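Local atomic coordinates of CocE/NonD family hydrolase (Staphylococcus aureus subsp. aureus COL, PDB entry 3III), a protein that probably hydrolyses ester or amide bonds with an alpha/beta-hydrolase fold of the CocE/NonD type. Residues M48-K53 / A124-D129; W291-G296 / L309-S314; D424-I429 / Y531-T536. All coordinates share one frame; numbering follows the deposited sequence.

Contact 1. Residues M48-K53 / A124-D129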
loop_
_atom_site.group_PDB
_atom_site.type_symbol
_atom_site.label_atom_id
_atom_site.label_comp_id
_atom_site.label_asym_id
_atom_site.label_seq_id
_atom_site.Cartn_x
_atom_site.Cartn_y
_atom_site.Cartn_z
HETATM N N MSE A 48 -22.984 -4.780 -17.965
HETATM C CA MSE A 48 -23.324 -3.844 -16.914
HETATM C C MSE A 48 -24.740 -3.287 -17.088
HETATM O O MSE A 48 -25.359 -3.383 -18.183
HETATM C CB MSE A 48 -22.328 -2.693 -16.871
HETATM C CG MSE A 48 -20.875 -3.082 -16.790
HETATM SE SE MSE A 48 -20.434 -3.995 -15.099
HETATM C CE MSE A 48 -20.847 -5.898 -15.673
ATOM N N ARG A 49 -25.232 -2.628 -16.041
ATOM C CA ARG A 49 -26.599 -2.058 -16.073
ATOM C C ARG A 49 -26.766 -1.097 -17.235
ATOM O O ARG A 49 -27.810 -1.059 -17.826
ATOM C CB ARG A 49 -26.958 -1.315 -14.785
ATOM C CG ARG A 49 -27.484 -2.218 -13.620
ATOM C CD ARG A 49 -27.292 -1.519 -12.248
ATOM N NE ARG A 49 -25.902 -1.080 -12.085
ATOM C CZ ARG A 49 -25.497 -0.007 -11.402
ATOM N NH1 ARG A 49 -26.374 0.761 -10.750
ATOM N NH2 ARG A 49 -24.212 0.308 -11.389
ATOM N N ASP A 50 -25.736 -0.349 -17.586
ATOM C CA ASP A 50 -25.841 0.571 -18.727
ATOM C C ASP A 50 -25.611 -0.046 -20.118
ATOM O O ASP A 50 -25.642 0.679 -21.114
ATOM C CB ASP A 50 -24.942 1.790 -18.546
ATOM C CG ASP A 50 -23.472 1.481 -18.705
ATOM O OD1 ASP A 50 -23.062 0.325 -18.896
ATOM O OD2 ASP A 50 -22.697 2.434 -18.628
ATOM N N GLY A 51 -25.406 -1.365 -20.182
ATOM C CA GLY A 51 -25.150 -2.071 -21.444
ATOM C C GLY A 51 -23.677 -2.265 -21.749
ATOM O O GLY A 51 -23.338 -3.021 -22.620
ATOM N N GLU A 52 -22.778 -1.599 -21.044
ATOM C CA GLU A 52 -21.352 -1.813 -21.285
ATOM C C GLU A 52 -20.967 -3.270 -21.013
ATOM O O GLU A 52 -21.402 -3.882 -20.009
ATOM C CB GLU A 52 -20.488 -0.878 -20.440
ATOM C CG GLU A 52 -18.924 -1.017 -20.702
ATOM C CD GLU A 52 -18.474 -0.241 -21.955
ATOM O OE1 GLU A 52 -19.327 0.403 -22.606
ATOM O OE2 GLU A 52 -17.274 -0.253 -22.262
ATOM N N LYS A 53 -20.122 -3.814 -21.891
ATOM C CA LYS A 53 -19.559 -5.135 -21.671
ATOM C C LYS A 53 -18.189 -5.095 -21.020
ATOM O O LYS A 53 -17.336 -4.357 -21.443
ATOM C CB LYS A 53 -19.532 -5.904 -22.994
ATOM C CG LYS A 53 -20.935 -6.503 -23.328
ATOM C CD LYS A 53 -20.911 -7.157 -24.676
ATOM C CE LYS A 53 -22.212 -7.893 -24.970
ATOM N NZ LYS A 53 -22.369 -8.075 -26.450
ATOM N N ALA A 124 -11.248 -7.747 -16.510
ATOM C CA ALA A 124 -10.863 -6.485 -17.103
ATOM C C ALA A 124 -11.961 -5.461 -16.824
ATOM O O ALA A 124 -13.063 -5.567 -17.342
ATOM C CB ALA A 124 -10.624 -6.647 -18.603
ATOM N N LEU A 125 -11.658 -4.456 -15.989
ATOM C CA LEU A 125 -12.650 -3.446 -15.624
ATOM C C LEU A 125 -12.878 -2.511 -16.805
ATOM O O LEU A 125 -12.137 -2.538 -17.824
ATOM C CB LEU A 125 -12.274 -2.693 -14.331
ATOM C CG LEU A 125 -12.332 -3.604 -13.088
ATOM C CD1 LEU A 125 -11.500 -3.031 -11.880
ATOM C CD2 LEU A 125 -13.760 -3.862 -12.715
ATOM N N ARG A 126 -13.928 -1.711 -16.663
ATOM C CA ARG A 126 -14.362 -0.778 -17.709
ATOM C C ARG A 126 -13.179 0.084 -18.159
ATOM O O ARG A 126 -12.397 0.589 -17.342
ATOM C CB ARG A 126 -15.461 0.121 -17.198
ATOM C CG ARG A 126 -16.115 0.976 -18.267
ATOM C CD ARG A 126 -17.134 1.942 -17.670
ATOM N NE ARG A 126 -18.258 1.260 -17.037
ATOM C CZ ARG A 126 -19.517 1.291 -17.458
ATOM N NH1 ARG A 126 -19.871 1.995 -18.535
ATOM N NH2 ARG A 126 -20.455 0.631 -16.787
ATOM N N GLY A 127 -13.111 0.280 -19.476
ATOM C CA GLY A 127 -12.036 1.048 -20.116
ATOM C C GLY A 127 -10.790 0.257 -20.502
ATOM O O GLY A 127 -9.900 0.788 -21.192
ATOM N N SER A 128 -10.709 -0.987 -20.032
ATOM C CA SER A 128 -9.596 -1.859 -20.309
ATOM C C SER A 128 -10.044 -3.057 -21.132
ATOM O O SER A 128 -11.212 -3.442 -21.160
ATOM C CB SER A 128 -8.913 -2.315 -19.005
ATOM O OG SER A 128 -9.715 -3.278 -18.320
ATOM N N ASP A 129 -9.071 -3.625 -21.818
ATOM C CA ASP A 129 -9.269 -4.712 -22.761
ATOM C C ASP A 129 -10.187 -4.236 -23.889
ATOM O O ASP A 129 -9.989 -3.139 -24.408
ATOM C CB ASP A 129 -9.750 -5.988 -22.078
ATOM C CG ASP A 129 -9.546 -7.194 -22.942
ATOM O OD1 ASP A 129 -8.375 -7.581 -23.143
ATOM O OD2 ASP A 129 -10.536 -7.733 -23.474
HETATM O O HOH W 1 -23.579 0.451 -15.794
#
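Arg-126 reaches Asp-50 with its NH1, which donates to OD2 at 2.9 Å and forms a salt bridge. The N-H...O angle of 153° and the use of the syn lone pair of OD2 mark this as the stronger bond, whereas NH2 makes weak, longer bonds to both carboxylate oxygens, OD1 and OD2, at 3.4 Å each. The tight part lies beside it. Glu-52 lays its CB over one face of the guanidinium, 3.5 Å from Arg-126 NH1, and the selenomethionine Met-48 brings CG obliquely to 3.7 Å from Arg-126 NH2. The arginine side chain runs out extended and bends at chi3 (-64°), which sets the guanidinium between Asp-50 at its edge and Glu-52 over a face. Asp-50 sits in the type I turn Met-48 to Gly-51 that closes a beta hairpin between strands 36-47 and 53-60; Asp-50 OD1 also takes the backbone N of Glu-52 at 2.9 Å, an Asx turn that anchors the carboxylate. Arg-126 in turn belongs to the type II turn Leu-125 to Ser-128 after strand 119-124. Its NE pairs with Asp-145 of helix 140-154, so the guanidinium bridges two acids. The outer side is looser: Asp-50 is exposed, and a water that accepts from Asp-50 N at 2.9 Å takes only a weak bond from Arg-126 NH2. The Glu-52 carboxylate turns to Ser-131 instead.

Contact 2. Residues W291-G296 / L309-S314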
loop_
_atom_site.group_PDB
_atom_site.type_symbol
_atom_site.label_atom_id
_atom_site.label_comp_id
_atom_site.label_asym_id
_atom_site.label_seq_id
_atom_site.Cartn_x
_atom_site.Cartn_y
_atom_site.Cartn_z
ATOM N N TRP A 291 -8.330 -9.832 9.965
ATOM C CA TRP A 291 -6.956 -10.156 10.326
ATOM C C TRP A 291 -6.013 -9.289 9.547
ATOM O O TRP A 291 -6.283 -8.934 8.397
ATOM C CB TRP A 291 -6.669 -11.637 10.004
ATOM C CG TRP A 291 -7.405 -12.560 10.935
ATOM C CD1 TRP A 291 -6.928 -13.117 12.096
ATOM C CD2 TRP A 291 -8.762 -13.008 10.813
ATOM N NE1 TRP A 291 -7.907 -13.853 12.697
ATOM C CE2 TRP A 291 -9.045 -13.790 11.938
ATOM C CE3 TRP A 291 -9.773 -12.794 9.872
ATOM C CZ2 TRP A 291 -10.290 -14.412 12.135
ATOM C CZ3 TRP A 291 -11.032 -13.432 10.083
ATOM C CH2 TRP A 291 -11.261 -14.204 11.199
ATOM N N LEU A 292 -4.859 -9.028 10.127
ATOM C CA LEU A 292 -3.839 -8.231 9.480
ATOM C C LEU A 292 -2.498 -8.963 9.538
ATOM O O LEU A 292 -2.098 -9.505 10.599
ATOM C CB LEU A 292 -3.729 -6.869 10.211
ATOM C CG LEU A 292 -2.579 -5.940 9.860
ATOM C CD1 LEU A 292 -2.745 -5.481 8.430
ATOM C CD2 LEU A 292 -2.526 -4.705 10.865
ATOM N N TYR A 293 -1.791 -8.974 8.420
ATOM C CA TYR A 293 -0.435 -9.524 8.373
ATOM C C TYR A 293 0.498 -8.411 7.877
ATOM O O TYR A 293 0.240 -7.838 6.817
ATOM C CB TYR A 293 -0.416 -10.681 7.398
ATOM C CG TYR A 293 0.941 -11.253 7.082
ATOM C CD1 TYR A 293 1.645 -11.949 8.024
ATOM C CD2 TYR A 293 1.519 -11.056 5.833
ATOM C CE1 TYR A 293 2.933 -12.430 7.755
ATOM C CE2 TYR A 293 2.771 -11.568 5.531
ATOM C CZ TYR A 293 3.468 -12.247 6.476
ATOM O OH TYR A 293 4.722 -12.684 6.180
ATOM N N VAL A 294 1.550 -8.110 8.635
ATOM C CA VAL A 294 2.529 -7.066 8.287
ATOM C C VAL A 294 3.924 -7.635 8.170
ATOM O O VAL A 294 4.447 -8.226 9.111
ATOM C CB VAL A 294 2.540 -5.889 9.252
ATOM C CG1 VAL A 294 3.287 -4.673 8.650
ATOM C CG2 VAL A 294 1.085 -5.451 9.683
ATOM N N HIS A 295 4.584 -7.323 7.063
ATOM C CA HIS A 295 5.989 -7.695 6.884
ATOM C C HIS A 295 6.822 -6.519 6.414
ATOM O O HIS A 295 6.272 -5.524 5.887
ATOM C CB HIS A 295 6.087 -8.845 5.891
ATOM C CG HIS A 295 5.702 -8.484 4.495
ATOM N ND1 HIS A 295 6.570 -7.817 3.653
ATOM C CD2 HIS A 295 4.568 -8.676 3.794
ATOM C CE1 HIS A 295 5.973 -7.624 2.488
ATOM N NE2 HIS A 295 4.750 -8.119 2.551
ATOM N N GLY A 296 8.139 -6.650 6.584
ATOM C CA GLY A 296 9.110 -5.667 6.127
ATOM C C GLY A 296 9.982 -6.186 4.962
ATOM O O GLY A 296 11.165 -5.842 4.847
ATOM N N LEU A 309 0.680 -17.952 0.307
ATOM C CA LEU A 309 -0.384 -18.622 -0.465
ATOM C C LEU A 309 -1.132 -19.593 0.450
ATOM O O LEU A 309 -2.330 -19.732 0.362
ATOM C CB LEU A 309 0.181 -19.332 -1.713
ATOM C CG LEU A 309 0.806 -18.425 -2.763
ATOM C CD1 LEU A 309 1.388 -19.275 -3.956
ATOM C CD2 LEU A 309 -0.207 -17.436 -3.260
ATOM N N GLU A 310 -0.418 -20.305 1.340
ATOM C CA GLU A 310 -1.079 -21.258 2.177
ATOM C C GLU A 310 -1.971 -20.504 3.207
ATOM O O GLU A 310 -3.051 -20.985 3.567
ATOM C CB GLU A 310 -0.096 -22.216 2.883
ATOM C CG GLU A 310 0.742 -23.154 2.029
ATOM C CD GLU A 310 -0.089 -24.250 1.408
ATOM O OE1 GLU A 310 -1.062 -24.708 2.072
ATOM O OE2 GLU A 310 0.227 -24.623 0.274
ATOM N N ARG A 311 -1.533 -19.329 3.635
ATOM C CA ARG A 311 -2.315 -18.505 4.580
ATOM C C ARG A 311 -3.612 -18.031 3.904
ATOM O O ARG A 311 -4.719 -18.157 4.477
ATOM C CB ARG A 311 -1.439 -17.334 5.064
ATOM C CG ARG A 311 -2.123 -16.326 6.017
ATOM C CD ARG A 311 -1.376 -15.000 6.103
ATOM N NE ARG A 311 0.061 -15.154 6.048
ATOM C CZ ARG A 311 0.828 -15.458 7.089
ATOM N NH1 ARG A 311 0.244 -15.628 8.258
ATOM N NH2 ARG A 311 2.173 -15.639 6.930
ATOM N N GLN A 312 -3.464 -17.510 2.702
ATOM C CA GLN A 312 -4.618 -17.074 1.856
ATOM C C GLN A 312 -5.602 -18.212 1.682
ATOM O O GLN A 312 -6.816 -18.018 1.784
ATOM C CB GLN A 312 -4.174 -16.587 0.478
ATOM C CG GLN A 312 -3.306 -15.306 0.410
ATOM C CD GLN A 312 -2.647 -15.137 -0.963
ATOM O OE1 GLN A 312 -3.291 -15.309 -2.004
ATOM N NE2 GLN A 312 -1.382 -14.755 -0.970
ATOM N N LYS A 313 -5.063 -19.405 1.409
ATOM C CA LYS A 313 -5.892 -20.564 1.137
ATOM C C LYS A 313 -6.612 -21.019 2.421
ATOM O O LYS A 313 -7.760 -21.413 2.369
ATOM C CB LYS A 313 -5.047 -21.720 0.522
ATOM C CG LYS A 313 -5.852 -23.043 0.235
ATOM C CD LYS A 313 -4.930 -24.102 -0.483
ATOM C CE LYS A 313 -4.750 -25.332 0.358
ATOM N NZ LYS A 313 -6.104 -25.993 0.815
ATOM N N SER A 314 -5.946 -20.943 3.570
ATOM C CA SER A 314 -6.577 -21.346 4.796
ATOM C C SER A 314 -7.800 -20.422 5.103
ATOM O O SER A 314 -8.870 -20.901 5.481
ATOM C CB SER A 314 -5.575 -21.378 5.961
ATOM O OG SER A 314 -6.320 -21.639 7.174
#
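Tyr-293 and Arg-311 mark the closest approach of the two backbones, their CA atoms 9.9 Å apart, as strand segment 291-295 and helix segment 309-314 run in roughly opposite directions. At that separation the main chains do not touch, and the two residues span the gap with their side chains alone. In both, CG stands anti to the backbone N (chi1 177° in Arg-311), and the arginine then bends at chi3, which swings its flat end against the ring.

The guanidinium lies over one face of the phenol ring, with the planes only 18° apart and the group centres separated by 4.0 Å. Arg-311 CZ stands 23° off the ring normal, a position over the face but shifted toward the rim, which meets the geometry of both a stack and a cation-pi interaction. The offset falls on the CD1-CE1 edge: Arg-311 NH2 approaches Tyr-293 CE1 to 3.4 Å, and Arg-311 CZ is 3.7 Å from Tyr-293 CD1.

The strand and the helix belong to a beta-alpha-beta crossover that leads on to the parallel strand 333-338, and the pair is one of the points where this helix packs on the sheet. Tyr-293 is buried and also packs on Glu-307 and Asn-308 from the preceding turn of the same helix. Because the arginine offers its face to the ring, its N-H groups remain directed outward in the guanidinium plane; NH2 bonds to Asn-308 OD1, consistent with a cation held by pi electrons on one face and by a neutral acceptor.

Contact 3. Residues D424-I429 / Y531-T536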
loop_
_atom_site.group_PDB
_atom_site.type_symbol
_atom_site.label_atom_id
_atom_site.label_comp_id
_atom_site.label_asym_id
_atom_site.label_seq_id
_atom_site.Cartn_x
_atom_site.Cartn_y
_atom_site.Cartn_z
ATOM N N ASP A 424 7.675 23.066 2.394
ATOM C CA ASP A 424 7.554 21.648 2.230
ATOM C C ASP A 424 8.567 20.971 3.141
ATOM O O ASP A 424 9.770 21.119 2.933
ATOM C CB ASP A 424 7.778 21.252 0.755
ATOM C CG ASP A 424 6.578 21.622 -0.135
ATOM O OD1 ASP A 424 5.459 21.633 0.405
ATOM O OD2 ASP A 424 6.738 21.822 -1.365
ATOM N N LEU A 425 8.058 20.179 4.109
ATOM C CA LEU A 425 8.900 19.514 5.097
ATOM C C LEU A 425 8.903 17.994 4.817
ATOM O O LEU A 425 7.847 17.371 4.599
ATOM C CB LEU A 425 8.397 19.765 6.506
ATOM C CG LEU A 425 8.257 21.202 7.047
ATOM C CD1 LEU A 425 7.563 21.230 8.442
ATOM C CD2 LEU A 425 9.597 21.823 7.138
ATOM N N PHE A 426 10.109 17.453 4.801
ATOM C CA PHE A 426 10.378 16.062 4.540
ATOM C C PHE A 426 10.975 15.519 5.820
ATOM O O PHE A 426 11.997 16.000 6.290
ATOM C CB PHE A 426 11.384 15.933 3.400
ATOM C CG PHE A 426 10.843 16.378 2.035
ATOM C CD1 PHE A 426 10.529 15.463 1.079
ATOM C CD2 PHE A 426 10.668 17.725 1.731
ATOM C CE1 PHE A 426 9.994 15.832 -0.184
ATOM C CE2 PHE A 426 10.176 18.116 0.458
ATOM C CZ PHE A 426 9.858 17.193 -0.506
ATOM N N ALA A 427 10.283 14.577 6.428
ATOM C CA ALA A 427 10.743 13.927 7.657
ATOM C C ALA A 427 11.141 12.509 7.407
ATOM O O ALA A 427 10.581 11.792 6.544
ATOM C CB ALA A 427 9.701 13.984 8.708
ATOM N N GLY A 428 12.133 12.072 8.185
ATOM C CA GLY A 428 12.531 10.717 8.193
ATOM C C GLY A 428 13.026 10.204 9.524
ATOM O O GLY A 428 13.554 10.966 10.351
ATOM N N ILE A 429 12.784 8.908 9.747
ATOM C CA ILE A 429 13.348 8.190 10.891
ATOM C C ILE A 429 14.362 7.204 10.352
ATOM O O ILE A 429 14.046 6.422 9.422
ATOM C CB ILE A 429 12.278 7.405 11.645
ATOM C CG1 ILE A 429 11.120 8.330 12.017
ATOM C CG2 ILE A 429 12.899 6.667 12.941
ATOM C CD1 ILE A 429 11.552 9.543 12.927
ATOM N N TYR A 531 8.053 7.577 -5.657
ATOM C CA TYR A 531 7.569 8.977 -5.507
ATOM C C TYR A 531 8.718 9.941 -5.788
ATOM O O TYR A 531 9.888 9.577 -5.586
ATOM C CB TYR A 531 6.916 9.223 -4.121
ATOM C CG TYR A 531 7.789 8.780 -2.959
ATOM C CD1 TYR A 531 8.998 9.415 -2.693
ATOM C CD2 TYR A 531 7.416 7.699 -2.149
ATOM C CE1 TYR A 531 9.811 9.009 -1.621
ATOM C CE2 TYR A 531 8.226 7.278 -1.071
ATOM C CZ TYR A 531 9.434 7.921 -0.827
ATOM O OH TYR A 531 10.199 7.508 0.288
ATOM N N GLU A 532 8.379 11.121 -6.322
ATOM C CA GLU A 532 9.264 12.282 -6.365
ATOM C C GLU A 532 8.436 13.506 -5.955
ATOM O O GLU A 532 7.186 13.476 -6.007
ATOM C CB GLU A 532 9.864 12.445 -7.759
ATOM C CG GLU A 532 10.789 11.308 -8.136
ATOM C CD GLU A 532 11.373 11.407 -9.553
ATOM O OE1 GLU A 532 11.229 12.435 -10.239
ATOM O OE2 GLU A 532 11.947 10.398 -9.977
ATOM N N HIS A 533 9.112 14.559 -5.522
ATOM C CA HIS A 533 8.423 15.774 -5.133
ATOM C C HIS A 533 9.175 16.986 -5.680
ATOM O O HIS A 533 9.755 17.759 -4.933
ATOM C CB HIS A 533 8.248 15.801 -3.582
ATOM C CG HIS A 533 7.506 14.604 -3.040
ATOM N ND1 HIS A 533 8.152 13.474 -2.577
ATOM C CD2 HIS A 533 6.189 14.365 -2.882
ATOM C CE1 HIS A 533 7.261 12.584 -2.193
ATOM N NE2 HIS A 533 6.063 13.091 -2.376
ATOM N N GLU A 534 9.186 17.121 -6.994
ATOM C CA GLU A 534 9.993 18.139 -7.643
ATOM C C GLU A 534 9.262 19.472 -7.821
ATOM O O GLU A 534 9.844 20.426 -8.337
ATOM C CB GLU A 534 10.480 17.645 -9.002
ATOM C CG GLU A 534 11.329 16.387 -8.937
ATOM C CD GLU A 534 12.748 16.638 -8.565
ATOM O OE1 GLU A 534 13.404 17.545 -9.118
ATOM O OE2 GLU A 534 13.235 15.901 -7.712
ATOM N N GLU A 535 7.982 19.534 -7.447
ATOM C CA GLU A 535 7.260 20.800 -7.468
ATOM C C GLU A 535 7.067 21.283 -6.033
ATOM O O GLU A 535 6.132 20.859 -5.346
ATOM C CB GLU A 535 5.919 20.652 -8.223
ATOM C CG GLU A 535 6.151 20.505 -9.714
ATOM C CD GLU A 535 4.939 20.003 -10.497
ATOM O OE1 GLU A 535 3.815 19.942 -9.954
ATOM O OE2 GLU A 535 5.119 19.667 -11.684
ATOM N N THR A 536 7.980 22.149 -5.600
ATOM C CA THR A 536 8.120 22.545 -4.191
ATOM C C THR A 536 7.797 24.035 -4.024
ATOM O O THR A 536 8.051 24.816 -4.932
ATOM C CB THR A 536 9.583 22.287 -3.667
ATOM O OG1 THR A 536 9.639 22.571 -2.281
ATOM C CG2 THR A 536 10.578 23.210 -4.373
#
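Phe-426 drives the edge of its ring toward the face of His-533, an offset edge-to-face pair with centroids 5.7 Å apart and planes at 73°. The leading atoms are at the far end of the phenyl. Phe-426 CZ lies 3.7 Å from His-533 CB, which sits at the ring edge near the phenyl plane, and Phe-426 CE1 is 3.8 Å from His-533 ND1. The approach is off-centre, nearest the CB and ND1 side of the histidine. With CG of His-533 anti to its carbonyl carbon (chi1 -57°), the ring folds toward the strand, and its two nitrogens are both engaged: ND1 with Glu-517 OE2 and NE2 with His-205 ND1. These two partners fix the rotation of the imidazole, which would keep its face turned to the phenyl.

A second, polar point of contact lies at the start of strand 424-432, where the CA atoms of Asp-424 and Thr-536 come within 6.5 Å. Asp-424 OD2 is 3.1 Å from Thr-536 OG1 and 3.2 Å from Thr-536 CA, so the carboxylate is pressed close against the loop backbone. The carboxylate is anchored by the backbone N of Val-537, which donates to OD2, and by Arg-458, whose NE forms a salt bridge with OD1, so each oxygen of this buried carboxylate has a partner.

Two residues apart on the strand, Asp-424 and Phe-426 face the same loop, which runs between strands 508-514 and 541-546. The contact thus fastens that loop onto a strand of the C-terminal non-catalytic domain of the X-Pro dipeptidyl-peptidase type, consistent with a galactose-binding-like beta-sandwich. His-205 and Ile-208 of the alpha/beta hydrolase part also reach it here, Ile-208 touching both Asp-424 and His-533, which places it beside the junction of the two parts.

In the fold
From the N terminus, the chain first turns through the hairpin at 48-53 and comes back to it at 124-129, so contact 1 closes a loop of 70 intervening residues near one end of the mixed sheet. Contact 2 closes a far shorter one, 12 residues, where helix 306-319, reached through the short helix 299-304, packs back on strand 290-295 farther across that sheet. Contact 3 spans 101 residues and lies in the C-terminal domain, joining a strand of its five-stranded sheet to a loop. The three follow in series, neither nesting nor crossing. Contacts 2 and 3 flank the chain's centre, their centres 32 Å apart, and the nearest atoms of contacts 1 and 2 are about 18 Å apart.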